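Local coordinates for uncharacterized conserved protein (Idiomarina loihiensis, PDB 2QSD), which is of unknown function but belongs to the DUF1543 family, its chain matching that family domain twice and forming an assembly of two subunits, at residues Leu63-Tyr69 against Thr106-Ala110; Leu73-Ala77 against Asp153-Val157; Leu86-Gly92 against Asp144-Val149. The contacts are given in a common frame with arbitrary orientation. Residues are numbered along the deposited sequence.

Interaction 1 of 3, residues Leu63-Tyr69 against Thr106-Ala110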
ATOM      1  N   LEU A  63       6.810  -7.356  19.538  1.00 38.76           N
ATOM      2  CA  LEU A  63       7.494  -6.149  20.001  1.00 44.20           C
ATOM      3  C   LEU A  63       7.587  -6.159  21.526  1.00 40.82           C
ATOM      4  O   LEU A  63       6.563  -6.063  22.201  1.00 39.31           O
ATOM      5  CB  LEU A  63       6.699  -4.918  19.561  1.00 42.61           C
ATOM      6  CG  LEU A  63       7.306  -3.825  18.684  1.00 50.24           C
ATOM      7  CD1 LEU A  63       6.549  -2.527  18.927  1.00 46.15           C
ATOM      8  CD2 LEU A  63       8.806  -3.624  18.892  1.00 43.40           C
ATOM      9  N   HIS A  64       8.799  -6.281  22.069  1.00 42.80           N
ATOM     10  CA  HIS A  64       8.983  -6.324  23.530  1.00 37.21           C
ATOM     11  C   HIS A  64       9.870  -5.211  24.087  1.00 44.24           C
ATOM     12  O   HIS A  64       9.780  -4.869  25.275  1.00 41.81           O
ATOM     13  CB  HIS A  64       9.480  -7.697  24.004  1.00 35.52           C
ATOM     14  CG  HIS A  64      10.632  -8.238  23.215  1.00 43.93           C
ATOM     15  ND1 HIS A  64      11.915  -7.749  23.334  1.00 47.29           N
ATOM     16  CD2 HIS A  64      10.695  -9.239  22.305  1.00 44.00           C
ATOM     17  CE1 HIS A  64      12.717  -8.414  22.521  1.00 37.33           C
ATOM     18  NE2 HIS A  64      12.000  -9.323  21.883  1.00 45.64           N
ATOM     19  N   HIS A  65      10.713  -4.641  23.230  1.00 42.37           N
ATOM     20  CA  HIS A  65      11.600  -3.556  23.628  1.00 39.11           C
ATOM     21  C   HIS A  65      11.713  -2.509  22.539  1.00 43.26           C
ATOM     22  O   HIS A  65      11.835  -2.857  21.361  1.00 42.20           O
ATOM     23  CB  HIS A  65      12.992  -4.092  23.961  1.00 40.13           C
ATOM     24  CG  HIS A  65      13.089  -4.715  25.316  1.00 44.70           C
ATOM     25  ND1 HIS A  65      12.856  -6.055  25.539  1.00 43.86           N
ATOM     26  CD2 HIS A  65      13.393  -4.181  26.520  1.00 44.35           C
ATOM     27  CE1 HIS A  65      13.010  -6.319  26.824  1.00 47.17           C
ATOM     28  NE2 HIS A  65      13.339  -5.200  27.441  1.00 40.60           N
ATOM     29  N   VAL A  66      11.645  -1.236  22.940  1.00 40.40           N
ATOM     30  CA  VAL A  66      11.863  -0.088  22.048  1.00 44.46           C
ATOM     31  C   VAL A  66      12.727   0.967  22.766  1.00 48.31           C
ATOM     32  O   VAL A  66      12.362   1.434  23.850  1.00 52.81           O
ATOM     33  CB  VAL A  66      10.524   0.582  21.581  1.00 42.43           C
ATOM     34  CG1 VAL A  66      10.806   1.809  20.705  1.00 38.50           C
ATOM     35  CG2 VAL A  66       9.645  -0.385  20.814  1.00 38.51           C
ATOM     36  N   ASP A  67      13.863   1.321  22.160  1.00 46.73           N
ATOM     37  CA  ASP A  67      14.771   2.380  22.653  1.00 52.27           C
ATOM     38  C   ASP A  67      15.189   2.241  24.127  1.00 49.45           C
ATOM     39  O   ASP A  67      15.264   3.230  24.859  1.00 52.57           O
ATOM     40  CB  ASP A  67      14.186   3.783  22.399  1.00 54.64           C
ATOM     41  CG  ASP A  67      13.999   4.097  20.922  1.00 64.27           C
ATOM     42  OD1 ASP A  67      14.720   3.526  20.071  1.00 67.41           O
ATOM     43  OD2 ASP A  67      13.126   4.938  20.614  1.00 65.85           O
ATOM     44  N   GLY A  68      15.441   1.008  24.556  1.00 42.59           N
ATOM     45  CA  GLY A  68      15.849   0.743  25.925  1.00 37.90           C
ATOM     46  C   GLY A  68      14.709   0.500  26.899  1.00 43.01           C
ATOM     47  O   GLY A  68      14.954   0.208  28.073  1.00 44.82           O
ATOM     48  N   TYR A  69      13.471   0.614  26.418  1.00 38.65           N
ATOM     49  CA  TYR A  69      12.288   0.417  27.255  1.00 42.78           C
ATOM     50  C   TYR A  69      11.636  -0.936  26.996  1.00 43.79           C
ATOM     51  O   TYR A  69      11.479  -1.345  25.851  1.00 46.66           O
ATOM     52  CB  TYR A  69      11.257   1.532  27.028  1.00 42.78           C
ATOM     53  CG  TYR A  69      11.675   2.902  27.526  1.00 42.26           C
ATOM     54  CD1 TYR A  69      11.259   3.370  28.773  1.00 42.26           C
ATOM     55  CD2 TYR A  69      12.474   3.736  26.746  1.00 42.88           C
ATOM     56  CE1 TYR A  69      11.638   4.632  29.236  1.00 33.68           C
ATOM     57  CE2 TYR A  69      12.860   4.995  27.199  1.00 47.19           C
ATOM     58  CZ  TYR A  69      12.438   5.433  28.441  1.00 46.74           C
ATOM     59  OH  TYR A  69      12.815   6.680  28.882  1.00 60.22           O
ATOM     60  N   THR A 106       8.852   3.567  11.708  1.00 66.24           N
ATOM     61  CA  THR A 106       9.534   3.172  12.942  1.00 59.33           C
ATOM     62  C   THR A 106       8.622   3.281  14.171  1.00 54.30           C
ATOM     63  O   THR A 106       7.530   3.850  14.104  1.00 52.58           O
ATOM     64  CB  THR A 106      10.841   3.977  13.178  1.00 60.26           C
ATOM     65  OG1 THR A 106      11.596   3.370  14.234  1.00 60.31           O
ATOM     66  CG2 THR A 106      10.540   5.418  13.547  1.00 55.11           C
ATOM     67  N   VAL A 107       9.082   2.706  15.280  1.00 52.15           N
ATOM     68  CA  VAL A 107       8.453   2.884  16.581  1.00 46.95           C
ATOM     69  C   VAL A 107       9.490   3.507  17.509  1.00 49.25           C
ATOM     70  O   VAL A 107      10.637   3.061  17.551  1.00 56.03           O
ATOM     71  CB  VAL A 107       7.922   1.547  17.161  1.00 53.33           C
ATOM     72  CG1 VAL A 107       7.277   1.762  18.528  1.00 56.59           C
ATOM     73  CG2 VAL A 107       6.907   0.901  16.208  1.00 43.37           C
ATOM     74  N   VAL A 108       9.096   4.563  18.218  1.00 47.86           N
ATOM     75  CA  VAL A 108       9.980   5.264  19.157  1.00 45.93           C
ATOM     76  C   VAL A 108       9.287   5.515  20.494  1.00 50.09           C
ATOM     77  O   VAL A 108       8.061   5.417  20.600  1.00 51.40           O
ATOM     78  CB  VAL A 108      10.493   6.639  18.606  1.00 47.22           C
ATOM     79  CG1 VAL A 108      11.413   6.464  17.395  1.00 45.53           C
ATOM     80  CG2 VAL A 108       9.331   7.596  18.300  1.00 40.90           C
ATOM     81  N   VAL A 109      10.081   5.847  21.510  1.00 54.06           N
ATOM     82  CA  VAL A 109       9.556   6.220  22.823  1.00 54.08           C
ATOM     83  C   VAL A 109       9.737   7.724  23.029  1.00 57.90           C
ATOM     84  O   VAL A 109      10.856   8.241  22.940  1.00 61.18           O
ATOM     85  CB  VAL A 109      10.236   5.415  23.956  1.00 50.61           C
ATOM     86  CG1 VAL A 109       9.821   5.937  25.325  1.00 52.36           C
ATOM     87  CG2 VAL A 109       9.893   3.943  23.832  1.00 45.92           C
ATOM     88  N   ALA A 110       8.633   8.422  23.280  1.00 57.49           N
ATOM     89  CA  ALA A 110       8.669   9.875  23.473  1.00 64.82           C
ATOM     90  C   ALA A 110       7.580  10.363  24.423  1.00 65.76           C
ATOM     91  O   ALA A 110       6.658   9.613  24.758  1.00 62.39           O
ATOM     92  CB  ALA A 110       8.570  10.589  22.139  1.00 59.61           C
TER

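Interaction 2 of 3, residues Leu73-Ala77 against Asp153-Val157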
ATOM      1  N   LEU A  73       2.107  -5.086  29.386  1.00 40.90           N
ATOM      2  CA  LEU A  73       0.692  -5.060  29.034  1.00 52.24           C
ATOM      3  C   LEU A  73      -0.165  -5.395  30.245  1.00 55.68           C
ATOM      4  O   LEU A  73       0.017  -6.441  30.876  1.00 52.07           O
ATOM      5  CB  LEU A  73       0.398  -6.032  27.884  1.00 47.56           C
ATOM      6  CG  LEU A  73       1.181  -5.821  26.585  1.00 45.11           C
ATOM      7  CD1 LEU A  73       1.016  -7.022  25.665  1.00 48.88           C
ATOM      8  CD2 LEU A  73       0.785  -4.523  25.884  1.00 47.23           C
ATOM      9  N   THR A  74      -1.091  -4.495  30.568  1.00 62.46           N
ATOM     10  CA  THR A  74      -1.964  -4.648  31.736  1.00 72.99           C
ATOM     11  C   THR A  74      -3.427  -4.350  31.405  1.00 75.81           C
ATOM     12  O   THR A  74      -3.725  -3.582  30.483  1.00 68.99           O
ATOM     13  CB  THR A  74      -1.520  -3.736  32.911  1.00 75.35           C
ATOM     14  OG1 THR A  74      -1.156  -2.442  32.411  1.00 78.63           O
ATOM     15  CG2 THR A  74      -0.332  -4.343  33.662  1.00 80.50           C
ATOM     16  N   SER A  75      -4.329  -4.965  32.169  1.00 84.17           N
ATOM     17  CA  SER A  75      -5.766  -4.720  32.038  1.00 89.14           C
ATOM     18  C   SER A  75      -6.175  -3.361  32.600  1.00 93.83           C
ATOM     19  O   SER A  75      -7.100  -2.729  32.088  1.00 93.71           O
ATOM     20  CB  SER A  75      -6.571  -5.828  32.722  1.00 85.87           C
ATOM     21  OG  SER A  75      -6.486  -7.038  31.995  1.00 80.71           O
ATOM     22  N   GLU A  76      -5.478  -2.915  33.645  1.00100.27           N
ATOM     23  CA  GLU A  76      -5.822  -1.669  34.330  1.00110.92           C
ATOM     24  C   GLU A  76      -4.709  -0.626  34.262  1.00110.16           C
ATOM     25  O   GLU A  76      -3.526  -0.969  34.277  1.00112.20           O
ATOM     26  CB  GLU A  76      -6.198  -1.951  35.789  1.00112.80           C
ATOM     27  CG  GLU A  76      -7.504  -2.727  35.951  1.00122.00           C
ATOM     28  CD  GLU A  76      -7.766  -3.164  37.382  1.00123.35           C
ATOM     29  OE1 GLU A  76      -7.680  -2.318  38.299  1.00130.58           O
ATOM     30  OE2 GLU A  76      -8.071  -4.359  37.589  1.00129.62           O
ATOM     31  N   ALA A  77      -5.103   0.645  34.193  1.00110.06           N
ATOM     32  CA  ALA A  77      -4.161   1.762  34.156  1.00110.14           C
ATOM     33  C   ALA A  77      -4.113   2.490  35.498  1.00112.27           C
ATOM     34  O   ALA A  77      -3.159   3.210  35.796  1.00112.43           O
ATOM     35  CB  ALA A  77      -4.528   2.727  33.041  1.00108.45           C
ATOM     36  N   ASP A 153      -6.309  -3.489  22.019  1.00 49.43           N
ATOM     37  CA  ASP A 153      -7.207  -4.616  22.337  1.00 55.73           C
ATOM     38  C   ASP A 153      -7.519  -4.731  23.834  1.00 58.41           C
ATOM     39  O   ASP A 153      -7.343  -5.797  24.433  1.00 54.83           O
ATOM     40  CB  ASP A 153      -6.652  -5.953  21.806  1.00 59.33           C
ATOM     41  CG  ASP A 153      -6.368  -5.937  20.302  1.00 61.27           C
ATOM     42  OD1 ASP A 153      -6.910  -5.073  19.574  1.00 57.33           O
ATOM     43  OD2 ASP A 153      -5.600  -6.813  19.850  1.00 55.54           O
ATOM     44  N   ASN A 154      -7.953  -3.615  24.422  1.00 64.33           N
ATOM     45  CA  ASN A 154      -8.287  -3.499  25.857  1.00 70.01           C
ATOM     46  C   ASN A 154      -7.127  -3.730  26.830  1.00 65.77           C
ATOM     47  O   ASN A 154      -7.340  -4.002  28.013  1.00 63.97           O
ATOM     48  CB  ASN A 154      -9.514  -4.353  26.230  1.00 76.05           C
ATOM     49  CG  ASN A 154     -10.786  -3.869  25.555  1.00 90.80           C
ATOM     50  OD1 ASN A 154     -11.050  -2.663  25.482  1.00 94.41           O
ATOM     51  ND2 ASN A 154     -11.581  -4.809  25.054  1.00 90.56           N
ATOM     52  N   HIS A 155      -5.904  -3.612  26.322  1.00 62.08           N
ATOM     53  CA  HIS A 155      -4.713  -3.712  27.147  1.00 57.95           C
ATOM     54  C   HIS A 155      -3.936  -2.412  27.086  1.00 53.53           C
ATOM     55  O   HIS A 155      -3.735  -1.846  26.008  1.00 51.13           O
ATOM     56  CB  HIS A 155      -3.832  -4.876  26.702  1.00 55.35           C
ATOM     57  CG  HIS A 155      -4.391  -6.221  27.035  1.00 59.56           C
ATOM     58  ND1 HIS A 155      -5.224  -6.913  26.182  1.00 59.57           N
ATOM     59  CD2 HIS A 155      -4.227  -7.010  28.123  1.00 60.71           C
ATOM     60  CE1 HIS A 155      -5.551  -8.068  26.732  1.00 60.16           C
ATOM     61  NE2 HIS A 155      -4.960  -8.152  27.911  1.00 60.92           N
ATOM     62  N   TYR A 156      -3.518  -1.936  28.253  1.00 54.58           N
ATOM     63  CA  TYR A 156      -2.734  -0.711  28.344  1.00 57.65           C
ATOM     64  C   TYR A 156      -1.245  -0.998  28.176  1.00 53.49           C
ATOM     65  O   TYR A 156      -0.736  -1.999  28.678  1.00 54.65           O
ATOM     66  CB  TYR A 156      -3.012   0.014  29.662  1.00 63.26           C
ATOM     67  CG  TYR A 156      -4.400   0.615  29.744  1.00 70.44           C
ATOM     68  CD1 TYR A 156      -4.656   1.891  29.240  1.00 73.13           C
ATOM     69  CD2 TYR A 156      -5.459  -0.093  30.318  1.00 73.83           C
ATOM     70  CE1 TYR A 156      -5.929   2.449  29.307  1.00 73.04           C
ATOM     71  CE2 TYR A 156      -6.738   0.456  30.391  1.00 71.50           C
ATOM     72  CZ  TYR A 156      -6.963   1.729  29.883  1.00 76.74           C
ATOM     73  OH  TYR A 156      -8.219   2.285  29.950  1.00 80.18           O
ATOM     74  N   VAL A 157      -0.564  -0.121  27.450  1.00 53.26           N
ATOM     75  CA  VAL A 157       0.868  -0.243  27.212  1.00 54.11           C
ATOM     76  C   VAL A 157       1.625   0.660  28.182  1.00 58.62           C
ATOM     77  O   VAL A 157       1.458   1.884  28.165  1.00 61.66           O
ATOM     78  CB  VAL A 157       1.230   0.138  25.757  1.00 53.64           C
ATOM     79  CG1 VAL A 157       2.744   0.127  25.544  1.00 54.85           C
ATOM     80  CG2 VAL A 157       0.545  -0.799  24.775  1.00 49.52           C
TER

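Interaction 3 of 3, residues Leu86-Gly92 against Asp144-Val149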
ATOM      1  N   LEU A  86       4.753   4.976  23.848  1.00 53.22           N
ATOM      2  CA  LEU A  86       5.099   4.334  22.597  1.00 49.63           C
ATOM      3  C   LEU A  86       4.453   5.082  21.427  1.00 51.09           C
ATOM      4  O   LEU A  86       3.236   5.300  21.406  1.00 46.82           O
ATOM      5  CB  LEU A  86       4.608   2.889  22.640  1.00 49.51           C
ATOM      6  CG  LEU A  86       5.355   1.815  21.866  1.00 55.08           C
ATOM      7  CD1 LEU A  86       6.792   1.704  22.342  1.00 60.80           C
ATOM      8  CD2 LEU A  86       4.628   0.506  22.062  1.00 52.54           C
ATOM      9  N   TYR A  87       5.272   5.484  20.462  1.00 43.91           N
ATOM     10  CA  TYR A  87       4.767   6.161  19.285  1.00 47.03           C
ATOM     11  C   TYR A  87       5.185   5.444  18.016  1.00 51.64           C
ATOM     12  O   TYR A  87       6.350   5.086  17.841  1.00 49.17           O
ATOM     13  CB  TYR A  87       5.234   7.615  19.232  1.00 56.28           C
ATOM     14  CG  TYR A  87       4.528   8.542  20.198  1.00 67.97           C
ATOM     15  CD1 TYR A  87       5.087   8.839  21.443  1.00 67.36           C
ATOM     16  CD2 TYR A  87       3.305   9.134  19.866  1.00 69.76           C
ATOM     17  CE1 TYR A  87       4.445   9.693  22.338  1.00 68.86           C
ATOM     18  CE2 TYR A  87       2.657   9.992  20.757  1.00 73.63           C
ATOM     19  CZ  TYR A  87       3.235  10.268  21.990  1.00 71.26           C
ATOM     20  OH  TYR A  87       2.606  11.112  22.879  1.00 70.78           O
ATOM     21  N   PHE A  88       4.206   5.247  17.139  1.00 54.47           N
ATOM     22  CA  PHE A  88       4.405   4.670  15.821  1.00 54.08           C
ATOM     23  C   PHE A  88       4.414   5.799  14.794  1.00 56.58           C
ATOM     24  O   PHE A  88       3.458   6.568  14.715  1.00 57.77           O
ATOM     25  CB  PHE A  88       3.262   3.697  15.537  1.00 55.20           C
ATOM     26  CG  PHE A  88       3.226   3.187  14.131  1.00 57.86           C
ATOM     27  CD1 PHE A  88       4.186   2.283  13.683  1.00 52.98           C
ATOM     28  CD2 PHE A  88       2.221   3.597  13.257  1.00 50.23           C
ATOM     29  CE1 PHE A  88       4.151   1.797  12.391  1.00 56.58           C
ATOM     30  CE2 PHE A  88       2.179   3.118  11.958  1.00 51.55           C
ATOM     31  CZ  PHE A  88       3.150   2.213  11.525  1.00 63.57           C
ATOM     32  N   VAL A  89       5.488   5.896  14.013  1.00 51.91           N
ATOM     33  CA  VAL A  89       5.654   7.002  13.069  1.00 57.97           C
ATOM     34  C   VAL A  89       5.718   6.513  11.622  1.00 62.83           C
ATOM     35  O   VAL A  89       6.639   5.784  11.239  1.00 56.88           O
ATOM     36  CB  VAL A  89       6.910   7.868  13.392  1.00 61.36           C
ATOM     37  CG1 VAL A  89       7.106   8.960  12.344  1.00 59.01           C
ATOM     38  CG2 VAL A  89       6.802   8.493  14.779  1.00 61.38           C
ATOM     39  N   ASN A  90       4.734   6.937  10.831  1.00 71.88           N
ATOM     40  CA  ASN A  90       4.640   6.605   9.412  1.00 77.74           C
ATOM     41  C   ASN A  90       5.276   7.694   8.546  1.00 76.25           C
ATOM     42  O   ASN A  90       4.848   8.849   8.592  1.00 78.00           O
ATOM     43  CB  ASN A  90       3.165   6.396   9.031  1.00 80.61           C
ATOM     44  CG  ASN A  90       2.963   6.121   7.544  1.00 96.14           C
ATOM     45  OD1 ASN A  90       2.097   6.724   6.909  1.00 96.65           O
ATOM     46  ND2 ASN A  90       3.758   5.206   6.986  1.00 99.67           N
ATOM     47  N   PHE A  91       6.295   7.320   7.772  1.00 77.76           N
ATOM     48  CA  PHE A  91       6.986   8.252   6.869  1.00 83.98           C
ATOM     49  C   PHE A  91       6.241   8.429   5.544  1.00 88.05           C
ATOM     50  O   PHE A  91       5.685   7.471   4.998  1.00 86.81           O
ATOM     51  CB  PHE A  91       8.423   7.792   6.575  1.00 85.06           C
ATOM     52  CG  PHE A  91       9.370   7.911   7.746  1.00 82.64           C
ATOM     53  CD1 PHE A  91       9.750   9.158   8.237  1.00 84.77           C
ATOM     54  CD2 PHE A  91       9.913   6.770   8.333  1.00 84.35           C
ATOM     55  CE1 PHE A  91      10.636   9.265   9.313  1.00 83.56           C
ATOM     56  CE2 PHE A  91      10.802   6.864   9.406  1.00 76.32           C
ATOM     57  CZ  PHE A  91      11.163   8.113   9.896  1.00 80.58           C
ATOM     58  N   GLY A  92       6.255   9.656   5.028  1.00 95.06           N
ATOM     59  CA  GLY A  92       5.604   9.983   3.758  1.00100.99           C
ATOM     60  C   GLY A  92       6.517   9.795   2.561  1.00103.12           C
ATOM     61  O   GLY A  92       7.491  10.530   2.386  1.00102.92           O
ATOM     62  N   ASP A 144       5.018  14.272   8.298  1.00133.02           N
ATOM     63  CA  ASP A 144       4.739  12.863   8.576  1.00124.94           C
ATOM     64  C   ASP A 144       3.588  12.699   9.568  1.00119.94           C
ATOM     65  O   ASP A 144       3.127  13.675  10.168  1.00120.08           O
ATOM     66  CB  ASP A 144       5.991  12.165   9.119  1.00124.72           C
ATOM     67  CG  ASP A 144       7.106  12.073   8.093  1.00124.08           C
ATOM     68  OD1 ASP A 144       6.830  11.711   6.929  1.00123.03           O
ATOM     69  OD2 ASP A 144       8.266  12.353   8.461  1.00122.35           O
ATOM     70  N   ASP A 145       3.133  11.460   9.733  1.00110.95           N
ATOM     71  CA  ASP A 145       2.040  11.158  10.649  1.00104.35           C
ATOM     72  C   ASP A 145       2.484  10.186  11.742  1.00 98.71           C
ATOM     73  O   ASP A 145       3.260   9.262  11.486  1.00 99.42           O
ATOM     74  CB  ASP A 145       0.846  10.588   9.879  1.00104.21           C
ATOM     75  CG  ASP A 145      -0.445  10.635  10.679  1.00106.86           C
ATOM     76  OD1 ASP A 145      -0.644  11.595  11.457  1.00104.47           O
ATOM     77  OD2 ASP A 145      -1.268   9.711  10.522  1.00112.34           O
ATOM     78  N   CYS A 146       1.994  10.402  12.960  1.00 89.63           N
ATOM     79  CA  CYS A 146       2.341   9.533  14.079  1.00 83.41           C
ATOM     80  C   CYS A 146       1.134   9.116  14.921  1.00 77.53           C
ATOM     81  O   CYS A 146       0.139   9.836  15.001  1.00 75.38           O
ATOM     82  CB  CYS A 146       3.433  10.168  14.951  1.00 87.43           C
ATOM     83  SG  CYS A 146       2.857  11.227  16.290  1.00 89.67           S
ATOM     84  N   LEU A 147       1.236   7.940  15.535  1.00 73.96           N
ATOM     85  CA  LEU A 147       0.153   7.374  16.332  1.00 73.65           C
ATOM     86  C   LEU A 147       0.668   6.925  17.697  1.00 68.44           C
ATOM     87  O   LEU A 147       1.736   6.324  17.800  1.00 65.42           O
ATOM     88  CB  LEU A 147      -0.497   6.194  15.591  1.00 75.79           C
ATOM     89  CG  LEU A 147      -1.708   5.492  16.223  1.00 82.71           C
ATOM     90  CD1 LEU A 147      -2.998   6.280  15.994  1.00 90.91           C
ATOM     91  CD2 LEU A 147      -1.847   4.072  15.698  1.00 79.75           C
ATOM     92  N   CYS A 148      -0.096   7.220  18.742  1.00 67.02           N
ATOM     93  CA  CYS A 148       0.256   6.795  20.086  1.00 63.81           C
ATOM     94  C   CYS A 148      -0.289   5.400  20.376  1.00 61.26           C
ATOM     95  O   CYS A 148      -1.492   5.158  20.272  1.00 65.04           O
ATOM     96  CB  CYS A 148      -0.257   7.793  21.122  1.00 60.83           C
ATOM     97  SG  CYS A 148       0.333   7.462  22.795  1.00 71.92           S
ATOM     98  N   VAL A 149       0.607   4.493  20.751  1.00 57.52           N
ATOM     99  CA  VAL A 149       0.251   3.103  21.004  1.00 56.48           C
ATOM    100  C   VAL A 149       0.208   2.852  22.517  1.00 56.90           C
ATOM    101  O   VAL A 149       1.168   2.349  23.106  1.00 52.13           O
ATOM    102  CB  VAL A 149       1.245   2.132  20.299  1.00 59.12           C
ATOM    103  CG1 VAL A 149       0.684   0.725  20.253  1.00 50.28           C
ATOM    104  CG2 VAL A 149       1.566   2.608  18.885  1.00 47.04           C
TER

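Interaction 1 of 3, residues Leu63-Tyr69 against Thr106-Ala110
L63 opens the contact: its CD1 lies 4.4 Å from V107 CG1. H64 and H65 lie beyond reach of 106-110 and are hydrogen-bonded to each other, H64 ND1 to H65 ND1 at 2.9 Å, while Q166 accepts from both backbone amides. V66 is the main apolar residue of its segment, with CG2 3.9 Å from V107 CG1, CG1 3.9 Å from V109 CG2, and CG1 3.4 Å from V107 O. With V66 and V108 CA atoms 6.4 Å apart, the two strands do not pair; they belong to different antiparallel sheets, and the tip of a two-residue β hairpin packs against an edge strand of the other sheet. The hairpin closes through V66 N to Y69 O and Y69 N to V66 O, both 2.9 Å, around a type I' turn whose inner residues, D67 and G68, both have positive phi. D67 uses its turn position to reach out: OD2 takes a weak hydrogen bond from V109 N at 3.3 Å. G68 adopts angles at which a CB would clash with the preceding carbonyl. Y69 lays its ring face on V109, whose CG1 sits 3.9 Å from the Y69 ring centroid in a CH-pi contact.

Interaction 2 of 3, residues Leu73-Ala77 against Asp153-Val157
Y156 loses the most surface here, because the chain after T74 leaves the strand and bends across one face and along the edge of its ring. A77 CB sits over one ring face in a CH-pi contact, 3.8 Å from the Y156 ring centroid, 6° off its normal, while S75 O lies at the ring edge, 3.6 Å from Y156 CD2. The backbone of Y156 fixes the register: T74 N to Y156 O at 3.2 Å and Y156 N to T74 O at 2.8 Å make an antiparallel hydrogen-bonded pair. The bonds join strands 69-74 and 155-161, the inner neighbours of a four-stranded antiparallel sheet, where 69-74 finishes and 155-161 begins. A weak bond from T74 OG1 to E76 O, 3.4 Å, accompanies the bend that brings A77 over the tyrosine. L73 forms the next, non-hydrogen-bonded pair with V157; their side chains share the face opposite T74 and Y156 and meet at L73 CD2 to V157 CG2, 3.9 Å, with V33 of strand 26-34 against L73. H155 CA approaches T74 O at 3.5 Å as a CA-H...O contact; its ring also packs on V33, and H155 ND1 donates to D153 O at 3.0 Å.

Interaction 3 of 3, residues Leu86-Gly92 against Asp144-Val149
The second segment enters through D144, a poorly ordered residue whose OD1 accepts a hydrogen bond from G92 N at 2.9 Å, linking it to the chain just past strand 86-90; D144 O is hydrogen-bonded to K117. D145 begins the ladder, its O taking N90 N at 2.8 Å, whereas the return bond from D145 N to N90 O is weak at 3.3 Å. N90 itself directs OD1 to the backbone of E25 of the second subunit. C146 forms a close non-hydrogen-bonded pair with V89, CA atoms 4.3 Å apart and C146 CB 3.8 Å from V89 CG2. L147 makes the tightest exchange with F88, L147 N to F88 O at 2.7 Å and F88 N to L147 O at 2.8 Å; on this face L147 and F88 also touch N23 and I24 of the second subunit. C148 sets SG over the ring face of Y87, 4.4 Å from the Y87 centroid, a sulfur-aromatic contact. V149 completes the run with V149 N to L86 O at 2.8 Å, and its CG2 packs 3.9 Å from F88 CB. Helix 113-122 covers the Y87, V89 and C146 face. Strands 105-110 and 145-148 flank 85-90 and run parallel to each other, joined by a connection that includes this helix: a split β-α-β unit with an antiparallel strand between.

Overall arrangement
Interactions 1 and 3 share the three-stranded sheet: strand 85-90 is its centre, bonded on its other edge to 106-110 through V108 O to Y87 N at 2.8 Å and T106 O to V89 N at 2.9 Å, their centres about 12 Å apart. Interactions 1 and 2, centres about 17 Å apart, are linked by the chain and by the four-stranded sheet, in which strands 65-66 and 69-74 are neighbours, but do not otherwise touch. Interactions 2 and 3, with centres about 20 Å apart, still touch where V157 CB lies 3.5 Å from V149 O and V157 CG1 4.0 Å from L86 CD2. L86 also packs against V66, between the two sheets. No active site is known.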